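Local atomic coordinates of filamentation induced by cAMP protein Fic (Desulfovibrio alaskensis, PDB entry 4RGL), a protein that belongs to the Fic/DOC family and joins a largely helical Fic portion to a C-terminal portion of the helix-turn-helix clan. Residues Tyr12-Thr15 with Pro16-Asn20; Thr164-His167 with Pro168-Ser172; Pro239-Glu242 with Phe243-Ala247; Gly279-Ser283 with Asn284-Gln288. All blocks are in the same frame, centred on the assembly; numbering follows the deposited sequence.

Overall arrangement
Three of the four contacts gather at one side of the helical body, and the fourth lies far off in the C-terminal portion. Contact 1 starts helix 16-32, contact 2 starts helix 168-182 in the Fic/DOC portion, and contact 3 is a turn pair inside helix 238-257. Although they follow in that order along the chain, their centres lie only about 10 to 13 Å apart, and each touches the other two: Ile18 meets Val170, Val241 and Leu245, while Leu245 also reaches Leu169. Contact 4, joining strand 281-282 to helix 283-290, is centred about 59 to 65 Å from these, across the chain's centre. The chain thus spreads into a helical body and a C-terminal portion well apart from it.

Contact 1 of 4, residues Tyr12-Thr15 with Pro16-Asn20; sequences YTIT and PAIVN
Thr15 and Ile18 form the tight half of this helix start, the methyl CG2 of Thr15 lying 3.4 Å from CG1 of Ile18. The two side chains cross at about a right angle, and the threonine methyl rests against the middle of the isoleucine branch. It can do so because OG1 takes the place anti to the backbone N (chi1 174°) and lies toward the Pro16 ring, which leaves CG2 on the side of Ile18. Ile18 is buried, with Val241 of helix 238-257 beyond it, and Thr15 also touches Thr238 and Glu242.

The other half is looser and faces solvent. Here CG2 of Ile14 meets CG1 of Val19 at 3.9 Å, again crosswise, between two exposed residues. One turn along, the side-chain amide of Asn20 reaches back to the helix backbone, ND2 donating to Pro16 O at 2.6 Å.

Thr15 stands at the N-cap, and its carbonyl O receives two weak bonds, from Ile18 N at 2.8 Å and Val19 N at 3.4 Å. With both of these weak and no N-H at Pro16, the start of the helix probably relies in good part on the apolar contact of Thr15 with Ile18.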
loop_
_atom_site.group_PDB
_atom_site.type_symbol
_atom_site.label_atom_id
_atom_site.label_comp_id
_atom_site.label_asym_id
_atom_site.label_seq_id
_atom_site.Cartn_x
_atom_site.Cartn_y
_atom_site.Cartn_z
ATOM N N TYR A 12 17.154 5.428 21.768
ATOM C CA TYR A 12 17.251 4.151 21.088
ATOM C C TYR A 12 18.045 3.157 21.930
ATOM O O TYR A 12 19.256 3.325 22.110
ATOM C CB TYR A 12 17.894 4.323 19.698
ATOM N N THR A 13 17.347 2.157 22.516
ATOM C CA THR A 13 17.987 1.073 23.282
ATOM C C THR A 13 17.482 -0.282 22.762
ATOM O O THR A 13 16.280 -0.557 22.817
ATOM C CB THR A 13 17.731 1.236 24.796
ATOM O OG1 THR A 13 16.325 1.330 25.023
ATOM C CG2 THR A 13 18.442 2.458 25.385
ATOM N N ILE A 14 18.396 -1.101 22.197
ATOM C CA ILE A 14 18.043 -2.381 21.562
ATOM C C ILE A 14 17.573 -3.409 22.633
ATOM O O ILE A 14 17.810 -3.215 23.824
ATOM C CB ILE A 14 19.248 -2.943 20.717
ATOM C CG1 ILE A 14 19.753 -1.899 19.670
ATOM C CG2 ILE A 14 18.878 -4.261 20.033
ATOM C CD1 ILE A 14 20.694 -0.771 20.246
ATOM N N THR A 15 16.858 -4.457 22.193
ATOM C CA THR A 15 16.328 -5.504 23.070
ATOM C C THR A 15 16.312 -6.860 22.307
ATOM O O THR A 15 16.196 -6.869 21.079
ATOM C CB THR A 15 14.907 -5.100 23.586
ATOM O OG1 THR A 15 14.347 -6.177 24.330
ATOM C CG2 THR A 15 13.978 -4.724 22.477
ATOM N N PRO A 16 16.417 -8.025 23.018
ATOM C CA PRO A 16 16.411 -9.320 22.303
ATOM C C PRO A 16 15.171 -9.498 21.406
ATOM O O PRO A 16 15.229 -10.237 20.431
ATOM C CB PRO A 16 16.423 -10.359 23.441
ATOM C CG PRO A 16 16.119 -9.583 24.697
ATOM C CD PRO A 16 16.618 -8.212 24.467
ATOM N N ALA A 17 14.063 -8.817 21.731
ATOM C CA ALA A 17 12.850 -8.883 20.913
ATOM C C ALA A 17 13.063 -8.195 19.555
ATOM O O ALA A 17 12.601 -8.705 18.531
ATOM C CB ALA A 17 11.685 -8.241 21.648
ATOM N N ILE A 18 13.808 -7.047 19.541
ATOM C CA ILE A 18 14.091 -6.296 18.308
ATOM C C ILE A 18 14.930 -7.147 17.340
ATOM O O ILE A 18 14.554 -7.288 16.176
ATOM C CB ILE A 18 14.798 -4.934 18.617
ATOM C CG1 ILE A 18 13.781 -3.892 19.140
ATOM C CG2 ILE A 18 15.539 -4.395 17.369
ATOM C CD1 ILE A 18 14.447 -2.503 19.637
ATOM N N VAL A 19 16.059 -7.729 17.826
ATOM C CA VAL A 19 16.964 -8.503 16.961
ATOM C C VAL A 19 16.216 -9.717 16.355
ATOM O O VAL A 19 16.431 -10.038 15.190
ATOM C CB VAL A 19 18.264 -8.948 17.696
ATOM C CG1 VAL A 19 19.059 -7.738 18.181
ATOM C CG2 VAL A 19 17.958 -9.897 18.850
ATOM N N ASN A 20 15.276 -10.319 17.119
ATOM C CA ASN A 20 14.472 -11.439 16.625
ATOM C C ASN A 20 13.478 -10.967 15.548
ATOM O O ASN A 20 13.243 -11.683 14.565
ATOM C CB ASN A 20 13.730 -12.125 17.777
ATOM C CG ASN A 20 14.577 -13.128 18.529
ATOM O OD1 ASN A 20 14.552 -14.330 18.247
ATOM N ND2 ASN A 20 15.363 -12.653 19.482
#

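Contact 2 of 4, residues Thr164-His167 with Pro168-Ser172; sequences TNEH and PLVAS
His167 caps the helix that begins at Pro168: its ring nitrogen ND1 accepts from Leu169 N at 3.1 Å, the classic service of an N-cap side chain. The bond is fairly straight, 158° at the hydrogen, although the donor sits 28° out of the ring plane. Accepting in this way is consistent with an ND1 that carries no hydrogen. CG of His167 lies anti to the backbone N (chi1 -171°), which swings the ring forward beside the first turn and alongside Leu169, the two side chains pointing the same way.

The carbonyl of the same residue serves the next two amides. Ala171 N donates to His167 O at 2.8 Å in a nearly straight bond, while Val170 N reaches that oxygen only weakly. Three amides at the start of the helix, those of Leu169, Val170 and Ala171, thus find acceptors on one residue, and Pro168 has no N-H to satisfy. A turn later Ser172 OG donates to Leu169 O from above the carbonyl plane, and Ser172 N to Pro168 O.

The loop before the cap contains an ST turn, in which Thr164 OG1 accepts from Glu166 N at 3.2 Å. A bend at chi2 turns the Glu166 carboxylate toward the helix, with OE1 3.7 Å from CG1 of Val170.

Trp204 meets the His167 ring edge-to-face and also touches Pro168 and Leu169. Within the cap itself, one face of the imidazole receives a CH-pi contact, CD of Pro168 standing 3.4 Å from the ring centroid.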
loop_
_atom_site.group_PDB
_atom_site.type_symbol
_atom_site.label_atom_id
_atom_site.label_comp_id
_atom_site.label_asym_id
_atom_site.label_seq_id
_atom_site.Cartn_x
_atom_site.Cartn_y
_atom_site.Cartn_z
ATOM N N THR A 164 22.852 8.200 10.851
ATOM C CA THR A 164 22.617 7.107 11.806
ATOM C C THR A 164 23.237 5.793 11.303
ATOM O O THR A 164 23.247 5.519 10.096
ATOM C CB THR A 164 21.116 6.921 12.098
ATOM O OG1 THR A 164 20.967 5.951 13.138
ATOM C CG2 THR A 164 20.316 6.496 10.860
ATOM N N ASN A 165 23.758 4.993 12.237
ATOM C CA ASN A 165 24.331 3.686 11.951
ATOM C C ASN A 165 23.268 2.594 12.131
ATOM O O ASN A 165 23.479 1.446 11.716
ATOM C CB ASN A 165 25.547 3.424 12.865
ATOM C CG ASN A 165 25.317 3.794 14.332
ATOM O OD1 ASN A 165 24.177 3.881 14.817
ATOM N ND2 ASN A 165 26.402 4.028 15.059
ATOM N N GLU A 166 22.092 2.972 12.720
ATOM C CA GLU A 166 20.959 2.058 12.947
ATOM C C GLU A 166 20.423 1.521 11.633
ATOM O O GLU A 166 20.494 2.204 10.609
ATOM C CB GLU A 166 19.826 2.776 13.719
ATOM C CG GLU A 166 20.195 3.176 15.143
ATOM C CD GLU A 166 20.287 2.037 16.148
ATOM O OE1 GLU A 166 19.856 0.907 15.815
ATOM O OE2 GLU A 166 20.714 2.298 17.296
ATOM N N HIS A 167 19.868 0.306 11.659
ATOM C CA HIS A 167 19.311 -0.324 10.467
ATOM C C HIS A 167 18.023 0.395 10.034
ATOM O O HIS A 167 17.252 0.835 10.885
ATOM C CB HIS A 167 19.040 -1.818 10.728
ATOM C CG HIS A 167 18.660 -2.580 9.501
ATOM N ND1 HIS A 167 17.344 -2.667 9.083
ATOM C CD2 HIS A 167 19.444 -3.235 8.614
ATOM C CE1 HIS A 167 17.368 -3.374 7.967
ATOM N NE2 HIS A 167 18.611 -3.748 7.652
ATOM N N PRO A 168 17.771 0.528 8.701
ATOM C CA PRO A 168 16.563 1.246 8.250
ATOM C C PRO A 168 15.286 0.824 9.006
ATOM O O PRO A 168 14.478 1.684 9.357
ATOM C CB PRO A 168 16.470 0.875 6.776
ATOM C CG PRO A 168 17.872 0.673 6.359
ATOM C CD PRO A 168 18.614 0.119 7.557
ATOM N N LEU A 169 15.113 -0.500 9.268
ATOM C CA LEU A 169 13.937 -1.011 9.993
ATOM C C LEU A 169 13.780 -0.312 11.344
ATOM O O LEU A 169 12.677 0.104 11.695
ATOM C CB LEU A 169 14.042 -2.536 10.198
ATOM C CG LEU A 169 13.879 -3.392 8.945
ATOM C CD1 LEU A 169 14.291 -4.826 9.209
ATOM C CD2 LEU A 169 12.453 -3.337 8.421
ATOM N N VAL A 170 14.894 -0.135 12.077
ATOM C CA VAL A 170 14.887 0.527 13.383
ATOM C C VAL A 170 14.800 2.049 13.198
ATOM O O VAL A 170 13.999 2.705 13.862
ATOM C CB VAL A 170 16.139 0.134 14.220
ATOM C CG1 VAL A 170 16.135 0.836 15.577
ATOM C CG2 VAL A 170 16.227 -1.379 14.393
ATOM N N ALA A 171 15.613 2.603 12.272
ATOM C CA ALA A 171 15.674 4.045 12.012
ATOM C C ALA A 171 14.295 4.613 11.648
ATOM O O ALA A 171 13.955 5.711 12.093
ATOM C CB ALA A 171 16.664 4.331 10.896
ATOM N N SER A 172 13.486 3.852 10.850
ATOM C CA SER A 172 12.136 4.283 10.458
ATOM C C SER A 172 11.214 4.362 11.673
ATOM O O SER A 172 10.408 5.285 11.771
ATOM C CB SER A 172 11.548 3.337 9.418
ATOM O OG SER A 172 11.317 2.050 9.963
#

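Contact 3 of 4, residues Pro239-Glu242 with Phe243-Ala247; sequences PFVE and FMLGA
The carbonyl oxygen of Val241 takes the shortest bond between the two turns, receiving Leu245 N at 2.8 Å with the N-H pointing almost straight at it (167°). The leucine side chain shields the same oxygen: CB and CG of Leu245 both lie against it. This is an ordinary alpha-helical step, repeated by Met244 N to Phe240 O at 2.9 Å, by Phe243 N to Pro239 O and by Gly246 N to Glu242 O.

Side chains four apart pair along the helix in the same rhythm. CG1 of Val241, held anti to the backbone N, runs beside the leucine and meets CD1 of Leu245 at 3.7 Å. In the second pair, Phe240 and Met244, a selenomethionine here, also point the same way. The chain of Met244 bends at chi2 and chi3 (55° and 56°), and this double bend brings its terminal methyl CE back to CZ of Phe240 at 3.6 Å. The methyl approaches the ring obliquely.

The two pairs share helix 168-182 as a neighbour: Val241 and Met244 both touch Cys173, and His176 sits edge-to-face with the Phe240 ring. Val241 and Leu245 pack besides on helix 16-32, Phe240 and Met244 on Tyr224 of helix 221-234. Glu242, partly exposed, touches Thr15 and Ala17.

This part of helix 238-257 thus packs against three helices. The backbone bonds between 239-242 and 243-246 are made within the helix itself, which leaves the side chains to make the joins; around Phe240, Val241, Met244 and Leu245 these are largely apolar.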
loop_
_atom_site.group_PDB
_atom_site.type_symbol
_atom_site.label_atom_id
_atom_site.label_comp_id
_atom_site.label_asym_id
_atom_site.label_seq_id
_atom_site.Cartn_x
_atom_site.Cartn_y
_atom_site.Cartn_z
ATOM N N PRO A 239 9.573 0.265 23.335
ATOM C CA PRO A 239 8.290 -0.462 23.204
ATOM C C PRO A 239 7.568 -0.143 21.886
ATOM O O PRO A 239 6.905 -1.020 21.320
ATOM C CB PRO A 239 7.482 0.023 24.413
ATOM C CG PRO A 239 8.138 1.300 24.829
ATOM C CD PRO A 239 9.579 1.131 24.529
ATOM N N PHE A 240 7.701 1.109 21.393
ATOM C CA PHE A 240 7.103 1.514 20.121
ATOM C C PHE A 240 7.794 0.795 18.953
ATOM O O PHE A 240 7.121 0.343 18.019
ATOM C CB PHE A 240 7.187 3.046 19.945
ATOM C CG PHE A 240 6.669 3.550 18.614
ATOM C CD1 PHE A 240 5.305 3.726 18.402
ATOM C CD2 PHE A 240 7.546 3.904 17.595
ATOM C CE1 PHE A 240 4.827 4.198 17.175
ATOM C CE2 PHE A 240 7.067 4.382 16.372
ATOM C CZ PHE A 240 5.711 4.532 16.172
ATOM N N VAL A 241 9.140 0.674 19.019
ATOM C CA VAL A 241 9.925 -0.006 17.986
ATOM C C VAL A 241 9.509 -1.481 17.915
ATOM O O VAL A 241 9.274 -1.998 16.823
ATOM C CB VAL A 241 11.450 0.148 18.241
ATOM C CG1 VAL A 241 12.263 -0.618 17.198
ATOM C CG2 VAL A 241 11.851 1.620 18.261
ATOM N N GLU A 242 9.317 -2.125 19.091
ATOM C CA GLU A 242 8.828 -3.505 19.157
ATOM C C GLU A 242 7.463 -3.628 18.490
ATOM O O GLU A 242 7.233 -4.572 17.735
ATOM C CB GLU A 242 8.742 -3.990 20.618
ATOM C CG GLU A 242 10.086 -4.275 21.273
ATOM C CD GLU A 242 9.975 -4.843 22.679
ATOM O OE1 GLU A 242 8.842 -4.907 23.209
ATOM O OE2 GLU A 242 11.020 -5.235 23.245
ATOM N N PHE A 243 6.544 -2.662 18.769
ATOM C CA PHE A 243 5.196 -2.682 18.205
ATOM C C PHE A 243 5.241 -2.543 16.701
ATOM O O PHE A 243 4.598 -3.325 15.994
ATOM C CB PHE A 243 4.325 -1.561 18.809
ATOM C CG PHE A 243 2.899 -1.547 18.286
ATOM C CD1 PHE A 243 1.903 -2.292 18.911
ATOM C CD2 PHE A 243 2.563 -0.817 17.147
ATOM C CE1 PHE A 243 0.594 -2.300 18.412
ATOM C CE2 PHE A 243 1.262 -0.847 16.636
ATOM C CZ PHE A 243 0.285 -1.585 17.275
HETATM N N MSE A 244 5.978 -1.526 16.195
HETATM C CA MSE A 244 6.029 -1.244 14.768
HETATM C C MSE A 244 6.719 -2.379 13.998
HETATM O O MSE A 244 6.174 -2.844 12.994
HETATM C CB MSE A 244 6.732 0.080 14.502
HETATM C CG MSE A 244 6.447 0.638 13.108
HETATM SE SE MSE A 244 4.527 0.832 12.758
HETATM C CE MSE A 244 4.064 1.965 14.253
ATOM N N LEU A 245 7.908 -2.856 14.485
ATOM C CA LEU A 245 8.597 -3.993 13.844
ATOM C C LEU A 245 7.713 -5.228 13.872
ATOM O O LEU A 245 7.731 -6.023 12.931
ATOM C CB LEU A 245 9.949 -4.292 14.520
ATOM C CG LEU A 245 11.062 -3.254 14.301
ATOM C CD1 LEU A 245 12.305 -3.629 15.081
ATOM C CD2 LEU A 245 11.398 -3.105 12.826
ATOM N N GLY A 246 6.899 -5.351 14.926
ATOM C CA GLY A 246 5.922 -6.423 15.038
ATOM C C GLY A 246 4.853 -6.316 13.973
ATOM O O GLY A 246 4.623 -7.270 13.221
ATOM N N ALA A 247 4.264 -5.102 13.826
ATOM C CA ALA A 247 3.257 -4.824 12.801
ATOM C C ALA A 247 3.828 -5.043 11.395
ATOM O O ALA A 247 3.177 -5.681 10.558
ATOM C CB ALA A 247 2.745 -3.397 12.943
#

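Contact 4 of 4, residues Gly279-Ser283 with Asn284-Gln288; sequences GELSS and NDLMQ
Two first torsions bring Ser282 and Asp285 together. The serine OG sits between its own N and carbonyl carbon (chi1 65°), and the aspartate CG lies beside its own N (chi1 -68°), so that each side chain faces the other's backbone. The result is a capping box. Ser282 N donates to Asp285 OD2 at 3.1 Å along a virtually straight line of 176°, meeting the carboxylate on its anti side and somewhat out of its plane. In return, Asp285 N gives a weak bond to Ser282 OG at 3.4 Å.

Helical bonding takes over at once. Ser282 O receives Leu286 N at 3.0 Å, with a weaker contribution from Asp285 N, and Ser283 O receives Met287 N at 2.8 Å. The carboxylate OD2 has a further and stronger partner in Arg326, with which it makes a salt bridge; together with the nearby helix start, that charge would probably favour an ionised Asp285.

Apolar contact closes the inner side of the turn. CB of Leu281 rests on CB of Asp285 at 3.8 Å, and CD2 of Leu281 meets CD2 of Leu286 at the same distance, the two leucines crossing at about a right angle.

The short, weakly bonded strand 281-282 is an outermost strand, within this chain, of a small antiparallel sheet, its Leu281 bonded through the backbone to Tyr327 of strand 326-329. Leu281 and Leu286 both touch Ile276, while Ser283, Leu286 and Met287 touch Phe298, so helix 283-290 follows directly on the strand and packs against helices 267-276 and 295-308 in this helix-turn-helix portion.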
loop_
_atom_site.group_PDB
_atom_site.type_symbol
_atom_site.label_atom_id
_atom_site.label_comp_id
_atom_site.label_asym_id
_atom_site.label_seq_id
_atom_site.Cartn_x
_atom_site.Cartn_y
_atom_site.Cartn_z
ATOM N N GLY A 279 -23.374 -16.891 -24.009
ATOM C CA GLY A 279 -24.034 -17.756 -24.988
ATOM C C GLY A 279 -23.220 -18.969 -25.402
ATOM O O GLY A 279 -22.090 -19.157 -24.943
ATOM N N GLU A 280 -23.798 -19.804 -26.284
ATOM C CA GLU A 280 -23.133 -21.006 -26.795
ATOM C C GLU A 280 -22.765 -20.821 -28.271
ATOM O O GLU A 280 -23.655 -20.729 -29.120
ATOM C CB GLU A 280 -24.036 -22.247 -26.609
ATOM C CG GLU A 280 -24.377 -22.542 -25.152
ATOM C CD GLU A 280 -25.389 -23.656 -24.939
ATOM O OE1 GLU A 280 -25.971 -24.136 -25.940
ATOM O OE2 GLU A 280 -25.641 -24.007 -23.765
ATOM N N LEU A 281 -21.453 -20.713 -28.572
ATOM C CA LEU A 281 -20.979 -20.452 -29.937
ATOM C C LEU A 281 -20.445 -21.712 -30.603
ATOM O O LEU A 281 -19.715 -22.483 -29.976
ATOM C CB LEU A 281 -19.877 -19.370 -29.934
ATOM C CG LEU A 281 -20.351 -17.914 -29.878
ATOM C CD1 LEU A 281 -20.917 -17.567 -28.506
ATOM C CD2 LEU A 281 -19.226 -16.975 -30.217
ATOM N N SER A 282 -20.732 -21.876 -31.912
ATOM C CA SER A 282 -20.183 -22.976 -32.702
ATOM C C SER A 282 -18.787 -22.600 -33.242
ATOM O O SER A 282 -18.310 -21.484 -32.990
ATOM C CB SER A 282 -21.127 -23.339 -33.850
ATOM O OG SER A 282 -21.251 -22.280 -34.786
ATOM N N SER A 283 -18.119 -23.540 -33.961
ATOM C CA SER A 283 -16.791 -23.285 -34.530
ATOM C C SER A 283 -16.834 -22.107 -35.525
ATOM O O SER A 283 -15.957 -21.244 -35.490
ATOM C CB SER A 283 -16.249 -24.538 -35.216
ATOM O OG SER A 283 -17.088 -24.946 -36.285
ATOM N N ASN A 284 -17.907 -22.037 -36.358
ATOM C CA ASN A 284 -18.082 -20.961 -37.343
ATOM C C ASN A 284 -18.467 -19.630 -36.665
ATOM O O ASN A 284 -18.175 -18.559 -37.209
ATOM C CB ASN A 284 -19.132 -21.346 -38.379
ATOM C CG ASN A 284 -18.693 -22.463 -39.296
ATOM O OD1 ASN A 284 -19.331 -23.513 -39.383
ATOM N ND2 ASN A 284 -17.567 -22.271 -39.977
ATOM N N ASP A 285 -19.130 -19.698 -35.484
ATOM C CA ASP A 285 -19.487 -18.493 -34.717
ATOM C C ASP A 285 -18.238 -17.864 -34.108
ATOM O O ASP A 285 -18.109 -16.638 -34.096
ATOM C CB ASP A 285 -20.510 -18.826 -33.616
ATOM C CG ASP A 285 -21.882 -19.226 -34.138
ATOM O OD1 ASP A 285 -22.264 -18.750 -35.237
ATOM O OD2 ASP A 285 -22.611 -19.917 -33.407
ATOM N N LEU A 286 -17.299 -18.707 -33.629
ATOM C CA LEU A 286 -16.020 -18.241 -33.092
ATOM C C LEU A 286 -15.100 -17.782 -34.222
ATOM O O LEU A 286 -14.458 -16.733 -34.110
ATOM C CB LEU A 286 -15.346 -19.352 -32.275
ATOM C CG LEU A 286 -15.952 -19.624 -30.906
ATOM C CD1 LEU A 286 -15.422 -20.928 -30.325
ATOM C CD2 LEU A 286 -15.691 -18.461 -29.950
HETATM N N MSE A 287 -15.080 -18.542 -35.341
HETATM C CA MSE A 287 -14.289 -18.208 -36.528
HETATM C C MSE A 287 -14.602 -16.763 -37.013
HETATM O O MSE A 287 -13.681 -15.978 -37.250
HETATM C CB MSE A 287 -14.575 -19.221 -37.650
HETATM C CG MSE A 287 -13.457 -19.342 -38.657
HETATM SE SE MSE A 287 -12.224 -20.829 -38.275
HETATM C CE MSE A 287 -10.966 -20.472 -39.626
ATOM N N GLN A 288 -15.913 -16.410 -37.096
ATOM C CA GLN A 288 -16.361 -15.079 -37.527
ATOM C C GLN A 288 -15.998 -13.995 -36.490
ATOM O O GLN A 288 -15.578 -12.898 -36.871
ATOM C CB GLN A 288 -17.883 -15.078 -37.780
ATOM C CG GLN A 288 -18.474 -13.676 -37.943
ATOM C CD GLN A 288 -19.389 -13.567 -39.128
ATOM O OE1 GLN A 288 -19.965 -14.553 -39.602
ATOM N NE2 GLN A 288 -19.572 -12.356 -39.610
#